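Long-range contact in histone acetyltransferase HPA2 and related acetyltransferases (Corynebacterium glutamicum ATCC 13032, PDB 2QEC), which probably transfers an acyl group, most likely acetyl from acetyl-CoA, as a member of the GNAT family of N-acetyltransferases: residues Gly155-Ala169 / Gly189-Met201. The protein carries 1 engineered substitution. Residues are numbered along the deposited sequence; the frame is centred on the assembly and turned at random.
Sequences GDEAIYLEATSTRAA and GTPELAMWKPPAM. With EDO (1,2-ethanediol), chain F; EDO (1,2-ethanediol), chain J; EDO (1,2-ethanediol), chain E.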
# COMPACT_ATOMS: atom_id res chain seq x y z
N GLY A 155 2.93 5.41 16.61
CA GLY A 155 4.32 4.97 16.80
C GLY A 155 4.90 4.22 15.63
O GLY A 155 4.99 4.77 14.55
N ASP A 156 5.28 2.97 15.87
CA ASP A 156 5.85 2.05 14.86
C ASP A 156 4.88 1.47 13.87
O ASP A 156 5.32 0.75 12.95
CB ASP A 156 6.49 0.83 15.57
CG ASP A 156 7.84 1.11 16.06
OD1 ASP A 156 8.26 2.29 15.86
OD2 ASP A 156 8.49 0.18 16.63
N GLU A 157 3.59 1.70 14.08
CA GLU A 157 2.59 1.11 13.25
C GLU A 157 2.29 2.02 12.04
O GLU A 157 2.58 3.22 12.04
CB GLU A 157 1.34 0.81 14.10
CG GLU A 157 1.64 -0.19 15.25
CD GLU A 157 0.57 -0.30 16.33
OE1 GLU A 157 -0.22 0.65 16.57
OE2 GLU A 157 0.56 -1.35 17.01
N ALA A 158 1.66 1.42 11.05
CA ALA A 158 1.26 2.05 9.79
C ALA A 158 -0.03 2.88 9.93
O ALA A 158 -0.87 2.62 10.77
CB ALA A 158 1.08 0.98 8.75
N ILE A 159 -0.16 3.86 9.05
CA ILE A 159 -1.34 4.69 8.95
C ILE A 159 -1.76 4.80 7.46
O ILE A 159 -0.93 5.08 6.61
CB ILE A 159 -1.08 6.08 9.49
CG1 ILE A 159 -0.39 6.02 10.86
CG2 ILE A 159 -2.42 6.86 9.59
CD1 ILE A 159 -0.11 7.42 11.51
N TYR A 160 -3.06 4.62 7.21
CA TYR A 160 -3.72 4.91 5.92
C TYR A 160 -4.62 6.16 6.04
O TYR A 160 -5.24 6.37 7.06
CB TYR A 160 -4.55 3.67 5.51
CG TYR A 160 -5.36 3.79 4.23
CD1 TYR A 160 -4.79 3.62 3.00
CD2 TYR A 160 -6.72 4.15 4.27
CE1 TYR A 160 -5.54 3.76 1.81
CE2 TYR A 160 -7.47 4.31 3.10
CZ TYR A 160 -6.85 4.07 1.86
OH TYR A 160 -7.56 4.21 0.68
N LEU A 161 -4.64 6.99 5.00
CA LEU A 161 -5.60 8.03 4.84
C LEU A 161 -5.85 8.29 3.35
O LEU A 161 -5.17 7.77 2.48
CB LEU A 161 -5.14 9.33 5.57
CG LEU A 161 -3.79 9.95 5.16
CD1 LEU A 161 -3.89 10.73 3.84
CD2 LEU A 161 -3.31 10.87 6.23
N GLU A 162 -6.87 9.08 3.07
CA GLU A 162 -7.22 9.48 1.71
C GLU A 162 -7.25 10.97 1.65
O GLU A 162 -8.11 11.58 2.26
CB GLU A 162 -8.56 8.89 1.37
CG GLU A 162 -8.43 7.38 1.10
CD GLU A 162 -9.73 6.60 1.21
OE1 GLU A 162 -10.76 7.23 1.48
OE2 GLU A 162 -9.74 5.36 0.98
N ALA A 163 -6.28 11.57 0.96
CA ALA A 163 -6.16 13.04 0.96
C ALA A 163 -7.05 13.64 -0.13
O ALA A 163 -7.12 13.14 -1.25
CB ALA A 163 -4.69 13.46 0.77
N THR A 164 -7.77 14.70 0.22
CA THR A 164 -8.75 15.29 -0.71
C THR A 164 -8.26 16.43 -1.60
O THR A 164 -9.02 16.88 -2.48
CB THR A 164 -9.95 15.79 0.06
OG1 THR A 164 -9.50 16.69 1.09
CG2 THR A 164 -10.71 14.62 0.69
N SER A 165 -7.03 16.91 -1.37
CA SER A 165 -6.36 17.88 -2.26
C SER A 165 -4.85 17.59 -2.34
O SER A 165 -4.29 16.88 -1.50
CB SER A 165 -6.59 19.31 -1.79
OG SER A 165 -6.03 19.53 -0.51
N THR A 166 -4.21 18.13 -3.38
CA THR A 166 -2.75 18.04 -3.51
C THR A 166 -2.09 18.78 -2.34
O THR A 166 -1.09 18.32 -1.79
CB THR A 166 -2.25 18.56 -4.87
OG1 THR A 166 -2.65 17.63 -5.89
CG2 THR A 166 -0.71 18.71 -4.93
N ARG A 167 -2.68 19.89 -1.94
CA ARG A 167 -2.18 20.63 -0.81
C ARG A 167 -2.10 19.75 0.43
O ARG A 167 -1.06 19.69 1.10
CB ARG A 167 -3.06 21.83 -0.52
CG ARG A 167 -2.50 22.73 0.54
CD ARG A 167 -3.36 23.97 0.77
NE ARG A 167 -4.80 23.69 0.79
CZ ARG A 167 -5.44 22.95 1.70
NH1 ARG A 167 -4.78 22.37 2.71
NH2 ARG A 167 -6.76 22.78 1.60
N ALA A 168 -3.21 19.08 0.75
CA ALA A 168 -3.26 18.19 1.92
C ALA A 168 -2.25 17.02 1.77
O ALA A 168 -1.53 16.68 2.71
CB ALA A 168 -4.67 17.67 2.15
N ALA A 169 -2.22 16.44 0.57
CA ALA A 169 -1.29 15.38 0.24
C ALA A 169 0.16 15.78 0.53
O ALA A 169 0.95 14.97 1.00
CB ALA A 169 -1.45 15.02 -1.23
N GLY A 189 -16.34 14.78 -6.87
CA GLY A 189 -15.28 15.75 -7.13
C GLY A 189 -13.89 15.13 -7.13
O GLY A 189 -13.73 13.96 -7.48
N THR A 190 -12.89 15.91 -6.72
CA THR A 190 -11.49 15.49 -6.89
C THR A 190 -11.29 14.03 -6.46
O THR A 190 -11.72 13.64 -5.38
CB THR A 190 -10.50 16.41 -6.12
OG1 THR A 190 -10.89 17.78 -6.30
CG2 THR A 190 -9.06 16.21 -6.63
N PRO A 191 -10.69 13.21 -7.33
CA PRO A 191 -10.29 11.90 -6.84
C PRO A 191 -9.45 12.06 -5.56
O PRO A 191 -8.72 13.05 -5.37
CB PRO A 191 -9.49 11.30 -8.02
CG PRO A 191 -10.08 11.97 -9.21
CD PRO A 191 -10.42 13.37 -8.77
N GLU A 192 -9.61 11.12 -4.64
CA GLU A 192 -8.80 11.19 -3.42
C GLU A 192 -7.50 10.45 -3.62
O GLU A 192 -7.45 9.44 -4.31
CB GLU A 192 -9.56 10.61 -2.25
CG GLU A 192 -10.88 11.37 -2.01
CD GLU A 192 -11.57 10.97 -0.72
OE1 GLU A 192 -11.66 9.76 -0.46
OE2 GLU A 192 -12.06 11.87 0.00
N LEU A 193 -6.43 10.98 -3.03
CA LEU A 193 -5.11 10.35 -3.10
C LEU A 193 -4.91 9.51 -1.82
O LEU A 193 -4.72 10.04 -0.75
CB LEU A 193 -4.01 11.41 -3.22
CG LEU A 193 -2.58 10.81 -3.34
CD1 LEU A 193 -2.46 9.85 -4.46
CD2 LEU A 193 -1.53 11.87 -3.47
N ALA A 194 -4.99 8.19 -1.97
CA ALA A 194 -4.69 7.26 -0.89
C ALA A 194 -3.23 7.40 -0.55
O ALA A 194 -2.38 7.41 -1.46
CB ALA A 194 -4.95 5.81 -1.37
N MSE A 195 -2.91 7.40 0.74
CA MSE A 195 -1.53 7.51 1.21
C MSE A 195 -1.28 6.56 2.38
O MSE A 195 -2.20 6.13 3.04
CB MSE A 195 -1.23 8.95 1.65
CG MSE A 195 -1.60 9.98 0.61
SE MSE A 195 -0.97 11.74 0.98
CE MSE A 195 0.60 11.39 0.24
N TRP A 196 0.01 6.26 2.61
CA TRP A 196 0.46 5.30 3.58
C TRP A 196 1.65 5.85 4.33
O TRP A 196 2.70 6.12 3.71
CB TRP A 196 0.93 4.07 2.80
CG TRP A 196 1.35 2.84 3.56
CD1 TRP A 196 2.60 2.33 3.66
CD2 TRP A 196 0.49 1.92 4.24
NE1 TRP A 196 2.58 1.16 4.37
CE2 TRP A 196 1.30 0.89 4.75
CE3 TRP A 196 -0.89 1.88 4.48
CZ2 TRP A 196 0.77 -0.18 5.47
CZ3 TRP A 196 -1.41 0.82 5.21
CH2 TRP A 196 -0.59 -0.20 5.69
N LYS A 197 1.55 5.91 5.65
CA LYS A 197 2.74 6.08 6.49
C LYS A 197 3.21 4.69 6.93
O LYS A 197 2.49 3.97 7.62
CB LYS A 197 2.47 6.98 7.69
CG LYS A 197 3.69 7.14 8.58
CD LYS A 197 3.61 8.34 9.46
CE LYS A 197 4.91 8.56 10.25
NZ LYS A 197 5.49 7.34 10.92
N PRO A 198 4.41 4.28 6.46
CA PRO A 198 4.78 2.89 6.66
C PRO A 198 5.09 2.52 8.09
O PRO A 198 5.41 3.41 8.90
CB PRO A 198 6.00 2.70 5.76
CG PRO A 198 6.52 4.05 5.47
CD PRO A 198 5.44 5.07 5.76
N PRO A 199 5.01 1.23 8.40
CA PRO A 199 5.44 0.77 9.70
C PRO A 199 6.96 0.80 9.75
O PRO A 199 7.60 0.96 8.72
CB PRO A 199 4.87 -0.64 9.76
CG PRO A 199 4.90 -1.12 8.35
CD PRO A 199 4.53 0.12 7.56
N ALA A 200 7.51 0.71 10.95
CA ALA A 200 8.94 0.63 11.11
C ALA A 200 9.47 -0.60 10.40
O ALA A 200 8.82 -1.63 10.36
CB ALA A 200 9.28 0.57 12.59
N MSE A 201 10.65 -0.45 9.80
CA MSE A 201 11.35 -1.55 9.18
C MSE A 201 11.75 -2.53 10.27
O MSE A 201 11.89 -2.12 11.42
CB MSE A 201 12.58 -1.02 8.44
CG MSE A 201 12.24 -0.40 7.05
SE MSE A 201 12.00 -1.74 5.82
CE MSE A 201 13.76 -2.48 5.67
C1 EDO F . 2.99 5.79 12.60
O1 EDO F . 3.51 6.05 11.30
C2 EDO F . 3.24 6.89 13.62
O2 EDO F . 4.56 7.44 13.61
C1 EDO J . 2.88 1.18 18.37
O1 EDO J . 1.97 2.07 19.03
C2 EDO J . 4.25 1.19 18.99
O2 EDO J . 5.13 2.14 18.38
C1 EDO E . 7.62 -4.30 8.63
O1 EDO E . 8.62 -3.28 8.60
C2 EDO E . 6.95 -4.21 9.98
O2 EDO E . 5.76 -4.96 9.92
O HOH W 1 5.70 4.12 11.55
O HOH W 2 -10.56 11.85 3.00
O HOH W 3 -6.20 14.70 -3.97
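In the C-terminal half of the GNAT fold, strand 159-163 pairs antiparallel with strand 192-197, the last strand of the chain, which is inserted between 159-163 and 178-183. Ile159 with Lys197, Leu161 with Met195 and Ala163 with Leu193 are the hydrogen-bonded pairs, each closed by two backbone bonds; Ala163 N reaches Leu193 O at 2.8 Å. Beyond the strands, Ala200 N still bonds to Asp156 O, although Pro198 and Pro199 lack an N-H for pairing.

Leu161, Ala163, Leu193 and Met195, a selenomethionine, share the sheet face covered by helix 166-174. Leu161 and Met195 run side by side, CD1 of the leucine 3.9 Å from CB of Met195. The long, flexible chain of Met195, extended at chi2 (-170°), bends at chi3 (85°), which brings CE to 3.7 Å from Ala169 O, with SE 4.0 Å from Ala169 CB in the helix. The small methyl of Ala169 suits this close approach of helix and sheet, and it also touches Leu193 CD2.

Tyr160, Glu162, Ala194 and Trp196 occupy the other face. Glu162 OE2 lies at the edge of the Tyr160 ring, in its plane; its hydrogen bond from Tyr160 OH is modelled as very short, so its length is doubtful. The compact Ala194 accommodates the neighbouring tyrosine, its CB 3.8 Å from Tyr160 CE1. Trp196 NE1 donates to Pro179 O of the second subunit, so this broad side chain also serves the dimer interface, while Ala158 CB sits over its six-membered ring in a CH-pi contact, 3.9 Å from the centroid.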